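Local coordinates for protein dipeptide Epimerase (Enterococcus faecalis V583, PDB 3JVA) that is a magnesium-binding member of the mandelate racemase/muconate lactonizing enzyme family, part of the enolase superfamily, with an N-terminal domain joined to a TIM-barrel-like domain, at residues N77-E82 with D108-K113; K2-H7 with E37-L42; A168-V173 with I203-D208; L186-N191 with Y209-V214. One frame throughout, in Å; residues are numbered along the deposited sequence.

Contact 1. Residues N77-E82 with D108-K113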
loop_
_atom_site.group_PDB
_atom_site.type_symbol
_atom_site.label_atom_id
_atom_site.label_comp_id
_atom_site.label_asym_id
_atom_site.label_seq_id
_atom_site.Cartn_x
_atom_site.Cartn_y
_atom_site.Cartn_z
ATOM N N ASN B 77 27.693 -12.422 -36.293
ATOM C CA ASN B 77 28.969 -12.032 -35.696
ATOM C C ASN B 77 28.885 -12.397 -34.216
ATOM O O ASN B 77 27.916 -12.042 -33.552
ATOM C CB ASN B 77 29.163 -10.522 -35.822
ATOM C CG ASN B 77 30.554 -10.078 -35.427
ATOM O OD1 ASN B 77 31.147 -10.610 -34.487
ATOM N ND2 ASN B 77 31.078 -9.081 -36.136
ATOM N N PRO B 78 29.889 -13.113 -33.683
ATOM C CA PRO B 78 29.857 -13.483 -32.261
ATOM C C PRO B 78 29.715 -12.276 -31.327
ATOM O O PRO B 78 29.179 -12.395 -30.227
ATOM C CB PRO B 78 31.183 -14.217 -32.072
ATOM C CG PRO B 78 31.359 -14.906 -33.396
ATOM C CD PRO B 78 30.999 -13.797 -34.373
ATOM N N PHE B 79 30.205 -11.118 -31.760
ATOM C CA PHE B 79 30.112 -9.900 -30.957
ATOM C C PHE B 79 28.679 -9.396 -30.861
ATOM O O PHE B 79 28.332 -8.636 -29.952
ATOM C CB PHE B 79 31.005 -8.810 -31.548
ATOM C CG PHE B 79 32.436 -8.924 -31.129
ATOM C CD1 PHE B 79 32.830 -8.520 -29.856
ATOM C CD2 PHE B 79 33.379 -9.489 -31.978
ATOM C CE1 PHE B 79 34.151 -8.681 -29.434
ATOM C CE2 PHE B 79 34.699 -9.655 -31.563
ATOM C CZ PHE B 79 35.080 -9.249 -30.286
ATOM N N ASN B 80 27.849 -9.816 -31.808
ATOM C CA ASN B 80 26.450 -9.415 -31.804
ATOM C C ASN B 80 25.731 -10.331 -30.820
ATOM O O ASN B 80 24.820 -11.087 -31.187
ATOM C CB ASN B 80 25.851 -9.564 -33.202
ATOM C CG ASN B 80 24.515 -8.866 -33.335
ATOM O OD1 ASN B 80 23.931 -8.422 -32.344
ATOM N ND2 ASN B 80 24.019 -8.766 -34.569
ATOM N N ILE B 81 26.152 -10.260 -29.560
ATOM C CA ILE B 81 25.570 -11.093 -28.513
ATOM C C ILE B 81 24.102 -10.711 -28.298
ATOM O O ILE B 81 23.286 -11.528 -27.858
ATOM C CB ILE B 81 26.387 -10.950 -27.196
ATOM C CG1 ILE B 81 25.925 -11.986 -26.168
ATOM C CG2 ILE B 81 26.252 -9.542 -26.634
ATOM C CD1 ILE B 81 26.205 -13.431 -26.573
ATOM N N GLU B 82 23.775 -9.466 -28.626
ATOM C CA GLU B 82 22.413 -8.963 -28.510
ATOM C C GLU B 82 21.496 -9.751 -29.446
ATOM O O GLU B 82 20.443 -10.238 -29.031
ATOM C CB GLU B 82 22.377 -7.468 -28.859
ATOM C CG GLU B 82 22.976 -6.564 -27.782
ATOM C CD GLU B 82 22.031 -6.335 -26.615
ATOM O OE1 GLU B 82 21.068 -5.557 -26.766
ATOM O OE2 GLU B 82 22.240 -6.934 -25.540
ATOM N N ASP B 108 33.911 -16.482 -25.655
ATOM C CA ASP B 108 35.263 -17.025 -25.818
ATOM C C ASP B 108 35.804 -16.480 -27.141
ATOM O O ASP B 108 36.952 -16.030 -27.218
ATOM C CB ASP B 108 35.227 -18.558 -25.835
ATOM C CG ASP B 108 36.619 -19.182 -25.840
ATOM O OD1 ASP B 108 37.593 -18.488 -25.478
ATOM O OD2 ASP B 108 36.737 -20.374 -26.192
ATOM N N LEU B 109 34.957 -16.501 -28.172
ATOM C CA LEU B 109 35.335 -15.993 -29.491
ATOM C C LEU B 109 35.633 -14.497 -29.441
ATOM O O LEU B 109 36.542 -14.020 -30.118
ATOM C CB LEU B 109 34.229 -16.277 -30.522
ATOM C CG LEU B 109 34.193 -17.702 -31.098
ATOM C CD1 LEU B 109 32.929 -17.904 -31.930
ATOM C CD2 LEU B 109 35.446 -17.934 -31.957
ATOM N N MET B 110 34.866 -13.748 -28.652
ATOM C CA MET B 110 35.112 -12.315 -28.527
ATOM C C MET B 110 36.522 -12.088 -27.974
ATOM O O MET B 110 37.271 -11.240 -28.468
ATOM C CB MET B 110 34.089 -11.667 -27.586
ATOM C CG MET B 110 32.685 -11.567 -28.159
ATOM S SD MET B 110 31.612 -10.608 -27.068
ATOM C CE MET B 110 30.117 -11.646 -27.059
ATOM N N GLY B 111 36.879 -12.845 -26.941
ATOM C CA GLY B 111 38.202 -12.700 -26.354
ATOM C C GLY B 111 39.297 -13.081 -27.337
ATOM O O GLY B 111 40.324 -12.405 -27.440
ATOM N N GLN B 112 39.076 -14.161 -28.075
ATOM C CA GLN B 112 40.062 -14.614 -29.043
ATOM C C GLN B 112 40.279 -13.591 -30.155
ATOM O O GLN B 112 41.416 -13.332 -30.541
ATOM C CB GLN B 112 39.651 -15.971 -29.611
ATOM C CG GLN B 112 39.760 -17.077 -28.568
ATOM C CD GLN B 112 39.470 -18.448 -29.122
ATOM O OE1 GLN B 112 40.021 -18.844 -30.150
ATOM N NE2 GLN B 112 38.612 -19.195 -28.437
ATOM N N LYS B 113 39.200 -12.994 -30.653
ATOM C CA LYS B 113 39.316 -11.992 -31.712
ATOM C C LYS B 113 39.975 -10.708 -31.203
ATOM O O LYS B 113 40.789 -10.098 -31.906
ATOM C CB LYS B 113 37.938 -11.664 -32.294
ATOM C CG LYS B 113 37.966 -10.665 -33.445
ATOM C CD LYS B 113 38.764 -11.201 -34.633
ATOM C CE LYS B 113 38.654 -10.273 -35.840
ATOM N NZ LYS B 113 39.478 -10.744 -36.992
#
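Phe-79 and Met-110 mark the closest backbone approach, their CA atoms 6.1 Å apart, where the loop leading into helix 81-91 passes the last turns of helix 96-114. The loop is a type I beta turn from Asn-77 to Asn-80, and Asn-77 adds an Asx turn: its OD1 accepts from Phe-79 N at 2.9 Å, the donor standing above the carbonyl plane. That oxygen also lies at the edge of the Phe-79 ring. Over one ring face comes Met-110, its CG 3.7 Å from the ring centroid and 24° off the normal in a CH-pi contact, displaced toward CD1 and CE1. Met-110 SD approaches obliquely, 4.5 Å from the centroid, as a Met-aromatic contact. The thioether is bent at chi3 (-135°), and its CE ends up 3.4 Å from Pro-78 O and 3.8 Å from Ile-81 CB. Lys-113 takes the ring edge, with CB and CG each 3.9 Å from Phe-79 CE2, while its NZ goes on to a salt bridge with Glu-40. Beside this group, Pro-78 CG rests on Leu-109 CD1 at 3.7 Å. Leu-116 of a second subunit also packs on Phe-79. Asn-80 is the N-cap of helix 81-91, its OD1 accepting from Lys-83 N; turn and cap lead into that helix, the Met-aromatic contact packing the turn on helix 96-114 in the N-terminal domain of this enolase-superfamily protein.

Contact 2. Residues K2-H7 with E37-L42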
loop_
_atom_site.group_PDB
_atom_site.type_symbol
_atom_site.label_atom_id
_atom_site.label_comp_id
_atom_site.label_asym_id
_atom_site.label_seq_id
_atom_site.Cartn_x
_atom_site.Cartn_y
_atom_site.Cartn_z
ATOM N N LYS B 2 32.471 -13.859 -38.482
ATOM C CA LYS B 2 31.197 -14.508 -38.758
ATOM C C LYS B 2 31.220 -15.993 -38.431
ATOM O O LYS B 2 32.189 -16.687 -38.730
ATOM C CB LYS B 2 30.835 -14.308 -40.235
ATOM C CG LYS B 2 29.606 -15.071 -40.700
ATOM C CD LYS B 2 29.335 -14.859 -42.192
ATOM C CE LYS B 2 28.722 -13.496 -42.480
ATOM N NZ LYS B 2 29.605 -12.371 -42.072
ATOM N N ILE B 3 30.140 -16.472 -37.818
ATOM C CA ILE B 3 30.025 -17.879 -37.455
ATOM C C ILE B 3 29.864 -18.748 -38.700
ATOM O O ILE B 3 28.973 -18.524 -39.515
ATOM C CB ILE B 3 28.816 -18.113 -36.518
ATOM C CG1 ILE B 3 29.061 -17.414 -35.176
ATOM C CG2 ILE B 3 28.579 -19.615 -36.322
ATOM C CD1 ILE B 3 27.891 -17.512 -34.208
ATOM N N LYS B 4 30.740 -19.733 -38.848
ATOM C CA LYS B 4 30.672 -20.630 -39.997
ATOM C C LYS B 4 29.879 -21.882 -39.658
ATOM O O LYS B 4 29.037 -22.332 -40.433
ATOM C CB LYS B 4 32.078 -21.035 -40.447
ATOM C CG LYS B 4 32.075 -22.022 -41.606
ATOM C CD LYS B 4 33.478 -22.404 -42.037
ATOM C CE LYS B 4 33.431 -23.382 -43.206
ATOM N NZ LYS B 4 34.793 -23.739 -43.690
ATOM N N GLN B 5 30.146 -22.444 -38.487
ATOM C CA GLN B 5 29.455 -23.654 -38.081
ATOM C C GLN B 5 29.472 -23.789 -36.570
ATOM O O GLN B 5 30.329 -23.222 -35.891
ATOM C CB GLN B 5 30.124 -24.874 -38.726
ATOM C CG GLN B 5 29.401 -26.198 -38.506
ATOM C CD GLN B 5 27.956 -26.158 -38.967
ATOM O OE1 GLN B 5 27.064 -25.772 -38.215
ATOM N NE2 GLN B 5 27.721 -26.543 -40.218
ATOM N N VAL B 6 28.503 -24.533 -36.056
ATOM C CA VAL B 6 28.379 -24.778 -34.628
ATOM C C VAL B 6 28.391 -26.290 -34.432
ATOM O O VAL B 6 27.520 -26.992 -34.935
ATOM C CB VAL B 6 27.051 -24.204 -34.079
ATOM C CG1 VAL B 6 26.898 -24.563 -32.604
ATOM C CG2 VAL B 6 27.021 -22.687 -34.268
ATOM N N HIS B 7 29.385 -26.786 -33.705
ATOM C CA HIS B 7 29.520 -28.217 -33.450
ATOM C C HIS B 7 29.195 -28.518 -31.994
ATOM O O HIS B 7 29.595 -27.767 -31.107
ATOM C CB HIS B 7 30.957 -28.662 -33.743
ATOM C CG HIS B 7 31.477 -28.192 -35.067
ATOM N ND1 HIS B 7 32.458 -27.231 -35.185
ATOM C CD2 HIS B 7 31.137 -28.537 -36.332
ATOM C CE1 HIS B 7 32.702 -27.005 -36.465
ATOM N NE2 HIS B 7 31.912 -27.785 -37.181
ATOM N N GLU B 37 32.794 -22.354 -34.657
ATOM C CA GLU B 37 33.882 -22.055 -35.576
ATOM C C GLU B 37 33.515 -20.861 -36.442
ATOM O O GLU B 37 32.415 -20.803 -36.983
ATOM C CB GLU B 37 34.167 -23.274 -36.461
ATOM C CG GLU B 37 35.019 -22.966 -37.688
ATOM C CD GLU B 37 35.260 -24.187 -38.563
ATOM O OE1 GLU B 37 34.329 -25.001 -38.726
ATOM O OE2 GLU B 37 36.378 -24.324 -39.100
ATOM N N THR B 38 34.432 -19.908 -36.559
ATOM C CA THR B 38 34.195 -18.728 -37.378
ATOM C C THR B 38 34.794 -18.972 -38.755
ATOM O O THR B 38 35.610 -19.877 -38.930
ATOM C CB THR B 38 34.846 -17.475 -36.770
ATOM O OG1 THR B 38 36.263 -17.669 -36.669
ATOM C CG2 THR B 38 34.270 -17.202 -35.385
ATOM N N GLU B 39 34.380 -18.172 -39.730
ATOM C CA GLU B 39 34.882 -18.313 -41.093
ATOM C C GLU B 39 36.399 -18.168 -41.141
ATOM O O GLU B 39 37.068 -18.843 -41.926
ATOM C CB GLU B 39 34.247 -17.263 -42.009
ATOM C CG GLU B 39 32.765 -17.472 -42.311
ATOM C CD GLU B 39 32.495 -18.726 -43.126
ATOM O OE1 GLU B 39 33.379 -19.132 -43.914
ATOM O OE2 GLU B 39 31.389 -19.296 -42.994
ATOM N N GLU B 40 36.936 -17.291 -40.298
ATOM C CA GLU B 40 38.376 -17.047 -40.260
ATOM C C GLU B 40 39.187 -18.146 -39.581
ATOM O O GLU B 40 40.416 -18.151 -39.650
ATOM C CB GLU B 40 38.663 -15.693 -39.596
ATOM C CG GLU B 40 38.063 -15.520 -38.207
ATOM C CD GLU B 40 38.138 -14.082 -37.716
ATOM O OE1 GLU B 40 39.247 -13.613 -37.377
ATOM O OE2 GLU B 40 37.082 -13.416 -37.682
ATOM N N GLY B 41 38.509 -19.077 -38.918
ATOM C CA GLY B 41 39.225 -20.161 -38.273
ATOM C C GLY B 41 39.278 -20.145 -36.756
ATOM O O GLY B 41 39.738 -21.113 -36.153
ATOM N N LEU B 42 38.840 -19.059 -36.127
ATOM C CA LEU B 42 38.845 -19.004 -34.664
ATOM C C LEU B 42 37.717 -19.887 -34.144
ATOM O O LEU B 42 36.660 -19.985 -34.765
ATOM C CB LEU B 42 38.638 -17.574 -34.166
ATOM C CG LEU B 42 39.726 -16.544 -34.487
ATOM C CD1 LEU B 42 39.318 -15.186 -33.935
ATOM C CD2 LEU B 42 41.052 -16.992 -33.891
HETATM O O HOH W 1 35.292 -14.833 -39.331
HETATM O O HOH W 2 29.032 -17.927 -42.214
#
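Lys-4 and Gln-5 both face Glu-37 in a classic beta bulge between antiparallel strands. Glu-37 O accepts from Lys-4 N at 2.7 Å and from Gln-5 N at 3.2 Å, and Glu-37 N returns a bond to Gln-5 O. Beyond the bulge, Glu-39 N binds Lys-2 O at 2.8 Å, within the type I turn from Thr-38 to Gly-41. The Lys-4 side chain crosses that of Glu-39 at about a right angle. Its CB lies 3.2 Å from Glu-39 OE2 and near Glu-37 O; CG touches the same OE2 at 3.1 Å; CD passes 3.8 Å from Glu-39 OE1. With CG anti to the backbone N (chi1 177°) and the chain extended beyond it, NZ ends 4.8 Å from Glu-39 OE1 and about as far from Glu-37 OE2, with no charged atoms in contact, so any attraction is probably long-range. A water donates to both Ile-3 O and Glu-39 OE2. On the same face, Glu-37 OE1 meets the edge of the His-7 ring at CE1, 3.4 Å away. While these charged groups line one face of the four-stranded antiparallel sheet, Ile-3 and Val-6 turn to the other, packing on Ile-73 of helix 59-73, and Val-6 also reaches Ile-102 of helix 96-114.

Contact 3. Residues A168-V173 with I203-D208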
loop_
_atom_site.group_PDB
_atom_site.type_symbol
_atom_site.label_atom_id
_atom_site.label_comp_id
_atom_site.label_asym_id
_atom_site.label_seq_id
_atom_site.Cartn_x
_atom_site.Cartn_y
_atom_site.Cartn_z
ATOM N N ALA B 168 20.939 -33.935 12.411
ATOM C CA ALA B 168 22.015 -34.356 11.527
ATOM C C ALA B 168 22.797 -33.142 11.028
ATOM O O ALA B 168 24.025 -33.168 10.971
ATOM C CB ALA B 168 21.448 -35.136 10.351
ATOM N N ASP B 169 22.078 -32.083 10.662
ATOM C CA ASP B 169 22.723 -30.862 10.178
ATOM C C ASP B 169 23.662 -30.327 11.256
ATOM O O ASP B 169 24.836 -30.056 11.003
ATOM C CB ASP B 169 21.684 -29.777 9.850
ATOM C CG ASP B 169 20.805 -30.128 8.657
ATOM O OD1 ASP B 169 21.222 -30.931 7.794
ATOM O OD2 ASP B 169 19.692 -29.570 8.571
ATOM N N ILE B 170 23.128 -30.177 12.463
ATOM C CA ILE B 170 23.897 -29.663 13.589
ATOM C C ILE B 170 25.130 -30.508 13.890
ATOM O O ILE B 170 26.207 -29.971 14.143
ATOM C CB ILE B 170 23.009 -29.561 14.850
ATOM C CG1 ILE B 170 21.981 -28.441 14.652
ATOM C CG2 ILE B 170 23.866 -29.293 16.085
ATOM C CD1 ILE B 170 20.996 -28.284 15.794
ATOM N N ALA B 171 24.972 -31.826 13.856
ATOM C CA ALA B 171 26.078 -32.739 14.131
ATOM C C ALA B 171 27.246 -32.518 13.172
ATOM O O ALA B 171 28.407 -32.481 13.585
ATOM C CB ALA B 171 25.592 -34.180 14.044
ATOM N N ARG B 172 26.933 -32.371 11.888
ATOM C CA ARG B 172 27.954 -32.151 10.873
ATOM C C ARG B 172 28.621 -30.792 11.036
ATOM O O ARG B 172 29.845 -30.692 11.007
ATOM C CB ARG B 172 27.337 -32.263 9.476
ATOM C CG ARG B 172 26.945 -33.679 9.105
ATOM C CD ARG B 172 26.118 -33.741 7.833
ATOM N NE ARG B 172 25.754 -35.123 7.527
ATOM C CZ ARG B 172 24.564 -35.503 7.075
ATOM N NH1 ARG B 172 23.608 -34.602 6.872
ATOM N NH2 ARG B 172 24.327 -36.785 6.826
ATOM N N VAL B 173 27.819 -29.748 11.211
ATOM C CA VAL B 173 28.370 -28.409 11.373
ATOM C C VAL B 173 29.243 -28.337 12.626
ATOM O O VAL B 173 30.320 -27.743 12.614
ATOM C CB VAL B 173 27.246 -27.350 11.454
ATOM C CG1 VAL B 173 27.827 -25.993 11.803
ATOM C CG2 VAL B 173 26.516 -27.278 10.115
ATOM N N ILE B 203 17.825 -22.151 11.262
ATOM C CA ILE B 203 18.933 -21.237 11.039
ATOM C C ILE B 203 19.472 -20.651 12.343
ATOM O O ILE B 203 20.687 -20.554 12.533
ATOM C CB ILE B 203 18.520 -20.116 10.059
ATOM C CG1 ILE B 203 18.271 -20.732 8.676
ATOM C CG2 ILE B 203 19.616 -19.060 9.965
ATOM C CD1 ILE B 203 17.669 -19.774 7.657
ATOM N N GLN B 204 18.580 -20.274 13.253
ATOM C CA GLN B 204 19.038 -19.724 14.520
ATOM C C GLN B 204 19.788 -20.782 15.328
ATOM O O GLN B 204 20.695 -20.460 16.091
ATOM C CB GLN B 204 17.859 -19.163 15.313
ATOM C CG GLN B 204 17.198 -18.008 14.588
ATOM C CD GLN B 204 16.149 -17.316 15.412
ATOM O OE1 GLN B 204 15.279 -17.959 16.002
ATOM N NE2 GLN B 204 16.214 -15.989 15.449
ATOM N N ALA B 205 19.422 -22.047 15.150
ATOM C CA ALA B 205 20.101 -23.128 15.862
ATOM C C ALA B 205 21.491 -23.341 15.262
ATOM O O ALA B 205 22.469 -23.538 15.984
ATOM C CB ALA B 205 19.287 -24.407 15.773
ATOM N N LEU B 206 21.577 -23.295 13.936
ATOM C CA LEU B 206 22.855 -23.474 13.255
ATOM C C LEU B 206 23.770 -22.271 13.467
ATOM O O LEU B 206 24.996 -22.410 13.478
ATOM C CB LEU B 206 22.636 -23.682 11.750
ATOM C CG LEU B 206 22.231 -25.063 11.219
ATOM C CD1 LEU B 206 23.380 -26.042 11.394
ATOM C CD2 LEU B 206 21.008 -25.554 11.935
ATOM N N ALA B 207 23.171 -21.096 13.634
ATOM C CA ALA B 207 23.928 -19.860 13.824
ATOM C C ALA B 207 24.890 -19.899 15.012
ATOM O O ALA B 207 25.865 -19.153 15.040
ATOM C CB ALA B 207 22.973 -18.676 13.971
ATOM N N ASP B 208 24.614 -20.756 15.991
ATOM C CA ASP B 208 25.484 -20.861 17.161
ATOM C C ASP B 208 26.900 -21.287 16.784
ATOM O O ASP B 208 27.830 -21.142 17.577
ATOM C CB ASP B 208 24.928 -21.870 18.173
ATOM C CG ASP B 208 23.635 -21.406 18.817
ATOM O OD1 ASP B 208 23.519 -20.202 19.125
ATOM O OD2 ASP B 208 22.738 -22.249 19.032
#
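Asp-169, whose CB lies 4.4 Å from Leu-206 CD1, has a carboxylate gripped at both oxygens: OD2 accepts from Gly-163 N, and OD1 is hydrogen-bonded to Thr-164 OG1. Both partners belong to the loop before helix 166-180, which ties the start of that helix to the end of strand 157-161. The side chains that meet helix 196-206 do so through carbon atoms. Backbones come closest at Ile-170 and Leu-206, with CA atoms 6.3 Å apart. Leu-206 carries most of the contact, and its two methyls divide the work. CD1 touches Val-173 CG2 at 3.6 Å, and CD2 approaches Ile-170 CG1 at 4.1 Å. A CG placed anti to the carbonyl carbon (chi1 -81°) starts the leucine branch on its way to the neighbouring helix. The tip of Ile-170 also meets the preceding residue, its CD1 coming 4.2 Å from Ala-205 CB. Tyr-209, a few residues on, also covers Ile-170 and Val-173. These two helices are successive members of the outer layer of the barrel domain. With no hydrogen bond between the segments and a modest 189 Å² buried, they are joined by dispersion and the exclusion of water, whereas the polar bonds of Asp-169 stay within its own loop-and-helix junction.

Contact 4. Residues L186-N191 with Y209-V214. With MG (magnesium ion), chain O.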
loop_
_atom_site.group_PDB
_atom_site.type_symbol
_atom_site.label_atom_id
_atom_site.label_comp_id
_atom_site.label_asym_id
_atom_site.label_seq_id
_atom_site.Cartn_x
_atom_site.Cartn_y
_atom_site.Cartn_z
ATOM N N LEU B 186 31.882 -20.826 6.888
ATOM C CA LEU B 186 31.014 -21.956 6.595
ATOM C C LEU B 186 29.740 -21.477 5.922
ATOM O O LEU B 186 28.978 -20.706 6.504
ATOM C CB LEU B 186 30.658 -22.708 7.883
ATOM C CG LEU B 186 31.792 -23.445 8.598
ATOM C CD1 LEU B 186 31.265 -24.055 9.892
ATOM C CD2 LEU B 186 32.347 -24.535 7.690
ATOM N N ARG B 187 29.532 -21.921 4.685
ATOM C CA ARG B 187 28.339 -21.569 3.913
ATOM C C ARG B 187 27.426 -22.775 3.869
ATOM O O ARG B 187 27.859 -23.869 3.504
ATOM C CB ARG B 187 28.707 -21.206 2.474
ATOM C CG ARG B 187 29.496 -19.952 2.351
ATOM C CD ARG B 187 29.907 -19.672 0.918
ATOM N NE ARG B 187 30.682 -18.440 0.878
ATOM C CZ ARG B 187 31.548 -18.125 -0.072
ATOM N NH1 ARG B 187 31.763 -18.953 -1.086
ATOM N NH2 ARG B 187 32.212 -16.982 0.005
ATOM N N LEU B 188 26.159 -22.578 4.210
ATOM C CA LEU B 188 25.215 -23.680 4.189
ATOM C C LEU B 188 24.221 -23.500 3.055
ATOM O O LEU B 188 23.858 -22.377 2.714
ATOM C CB LEU B 188 24.449 -23.748 5.512
ATOM C CG LEU B 188 25.297 -23.678 6.784
ATOM C CD1 LEU B 188 24.402 -23.921 7.985
ATOM C CD2 LEU B 188 26.426 -24.707 6.721
ATOM N N ASP B 189 23.806 -24.607 2.453
ATOM C CA ASP B 189 22.804 -24.547 1.400
ATOM C C ASP B 189 21.662 -25.411 1.898
ATOM O O ASP B 189 21.798 -26.631 1.973
ATOM C CB ASP B 189 23.334 -25.109 0.079
ATOM C CG ASP B 189 22.416 -24.793 -1.082
ATOM O OD1 ASP B 189 21.187 -24.749 -0.857
ATOM O OD2 ASP B 189 22.918 -24.587 -2.208
ATOM N N ALA B 190 20.539 -24.782 2.243
ATOM C CA ALA B 190 19.385 -25.510 2.765
ATOM C C ALA B 190 18.520 -26.158 1.688
ATOM O O ALA B 190 17.545 -26.839 1.995
ATOM C CB ALA B 190 18.532 -24.578 3.635
ATOM N N ASN B 191 18.882 -25.940 0.427
ATOM C CA ASN B 191 18.166 -26.518 -0.705
ATOM C C ASN B 191 16.644 -26.610 -0.583
ATOM O O ASN B 191 16.071 -27.698 -0.698
ATOM C CB ASN B 191 18.748 -27.899 -1.025
ATOM C CG ASN B 191 20.145 -27.813 -1.625
ATOM O OD1 ASN B 191 20.335 -27.273 -2.717
ATOM N ND2 ASN B 191 21.127 -28.339 -0.908
ATOM N N TYR B 209 27.061 -21.812 15.575
ATOM C CA TYR B 209 28.366 -22.272 15.112
ATOM C C TYR B 209 29.051 -21.297 14.166
ATOM O O TYR B 209 30.028 -21.647 13.506
ATOM C CB TYR B 209 28.214 -23.639 14.443
ATOM C CG TYR B 209 27.715 -24.689 15.403
ATOM C CD1 TYR B 209 28.580 -25.285 16.321
ATOM C CD2 TYR B 209 26.367 -25.033 15.450
ATOM C CE1 TYR B 209 28.113 -26.192 17.264
ATOM C CE2 TYR B 209 25.889 -25.940 16.392
ATOM C CZ TYR B 209 26.769 -26.514 17.295
ATOM O OH TYR B 209 26.302 -27.401 18.237
ATOM N N GLN B 210 28.540 -20.069 14.115
ATOM C CA GLN B 210 29.096 -19.034 13.254
ATOM C C GLN B 210 28.934 -19.418 11.785
ATOM O O GLN B 210 29.813 -20.042 11.191
ATOM C CB GLN B 210 30.582 -18.814 13.559
ATOM C CG GLN B 210 31.228 -17.770 12.658
ATOM C CD GLN B 210 32.738 -17.716 12.802
ATOM O OE1 GLN B 210 33.263 -17.394 13.870
ATOM N NE2 GLN B 210 33.446 -18.028 11.719
ATOM N N ILE B 211 27.808 -19.033 11.205
ATOM C CA ILE B 211 27.528 -19.344 9.811
ATOM C C ILE B 211 27.643 -18.084 8.974
ATOM O O ILE B 211 27.101 -17.047 9.342
ATOM C CB ILE B 211 26.115 -19.928 9.667
ATOM C CG1 ILE B 211 26.002 -21.193 10.518
ATOM C CG2 ILE B 211 25.812 -20.230 8.207
ATOM C CD1 ILE B 211 27.087 -22.221 10.241
ATOM N N GLU B 212 28.363 -18.163 7.858
ATOM C CA GLU B 212 28.520 -17.000 6.994
ATOM C C GLU B 212 27.209 -16.651 6.294
ATOM O O GLU B 212 26.846 -15.475 6.177
ATOM C CB GLU B 212 29.591 -17.237 5.930
ATOM C CG GLU B 212 29.731 -16.043 5.001
ATOM C CD GLU B 212 30.428 -16.379 3.705
ATOM O OE1 GLU B 212 30.337 -17.541 3.266
ATOM O OE2 GLU B 212 31.046 -15.473 3.117
ATOM N N LEU B 213 26.511 -17.674 5.808
ATOM C CA LEU B 213 25.241 -17.466 5.128
ATOM C C LEU B 213 24.485 -18.763 4.907
ATOM O O LEU B 213 25.057 -19.856 4.955
ATOM C CB LEU B 213 25.474 -16.777 3.777
ATOM C CG LEU B 213 26.285 -17.564 2.738
ATOM C CD1 LEU B 213 25.393 -18.605 2.045
ATOM C CD2 LEU B 213 26.854 -16.599 1.706
ATOM N N VAL B 214 23.185 -18.632 4.666
ATOM C CA VAL B 214 22.337 -19.778 4.389
ATOM C C VAL B 214 21.647 -19.527 3.060
ATOM O O VAL B 214 20.967 -18.517 2.871
ATOM C CB VAL B 214 21.275 -19.992 5.472
ATOM C CG1 VAL B 214 20.345 -21.125 5.062
ATOM C CG2 VAL B 214 21.954 -20.319 6.795
HETATM MG MG MG O . 22.269 -23.551 -3.888
HETATM O O HOH W 3 31.409 -18.779 9.068
HETATM O O HOH W 4 20.396 -23.372 -3.019
HETATM O O HOH W 5 21.581 -25.261 -4.791
HETATM O O HOH W 6 24.088 -24.122 -4.879
#
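Leu-188 and Val-214 pair in parallel, CA atoms 4.8 Å apart, on neighbouring strands whose touching parts diverge by 36°. Leu-188 N gives a nearly straight bond to Leu-213 O at 3.0 Å, and Glu-212 N reaches back to Leu-186 O at 2.9 Å. On the side of the sheet that carries Leu-188 and Val-214, Ile-211 meets Leu-188 at about a right angle, its CG2 3.8 Å from Leu-188 CG. The same CG2 lies against Leu-186 O, and Ala-190 CB continues the apolar strip onto Val-214 CG1.

Strand 185-189, helix 196-206 and strand 213-215 form a beta-alpha-beta crossover of the TIM-barrel-like domain. The face of Arg-187 and Leu-213 looks the other way. Arg-187 and Glu-212 lie side by side there, pointing the same way. As modelled, the guanidinium and carboxylate planes are nearly coplanar, but Glu-212 OE1 sits too close to a neighbouring atom, so both this and its salt bridge with Arg-187 NE are uncertain in detail. Each charge has a second partner: Arg-187 NH1 bonds Asp-132, and Glu-212 OE2 bonds Arg-316.

At the C-terminal end of its strand, Asp-189 binds magnesium through OD2 at 2.1 Å. Three waters, Glu-215 and Asp-240 complete the six-fold shell. Asp-189 OD1 accepts from Asn-191 N at 2.9 Å in an Asx turn, which restrains the carboxylate's rotation, and it takes a hydrogen bond from one metal-bound water. A second such water donates to Asn-191 OD1 at 3.1 Å.

In the fold
The four contacts fall into two pairs on opposite sides of the chain's centre. Contacts 1 and 2, with centres 11 Å apart, share the N-terminal domain and touch: Leu-109 packs on Thr-38 and Pro-78 on Ile-3, joining the four-stranded sheet to helix 96-114 and to the turn before helix 81-91. They come in series, contact 2 closing before contact 1 opens, both before contacts 3 and 4. The latter, about 9 Å apart between centres, belong to the barrel domain, their segments alternating as helix, strand, helix, strand: contact 3 in the outer helical layer, contact 4 in the strands inside it, one bringing a ligand to the magnesium. Contacts 1 and 4 are about 25 Å apart at their nearest atoms.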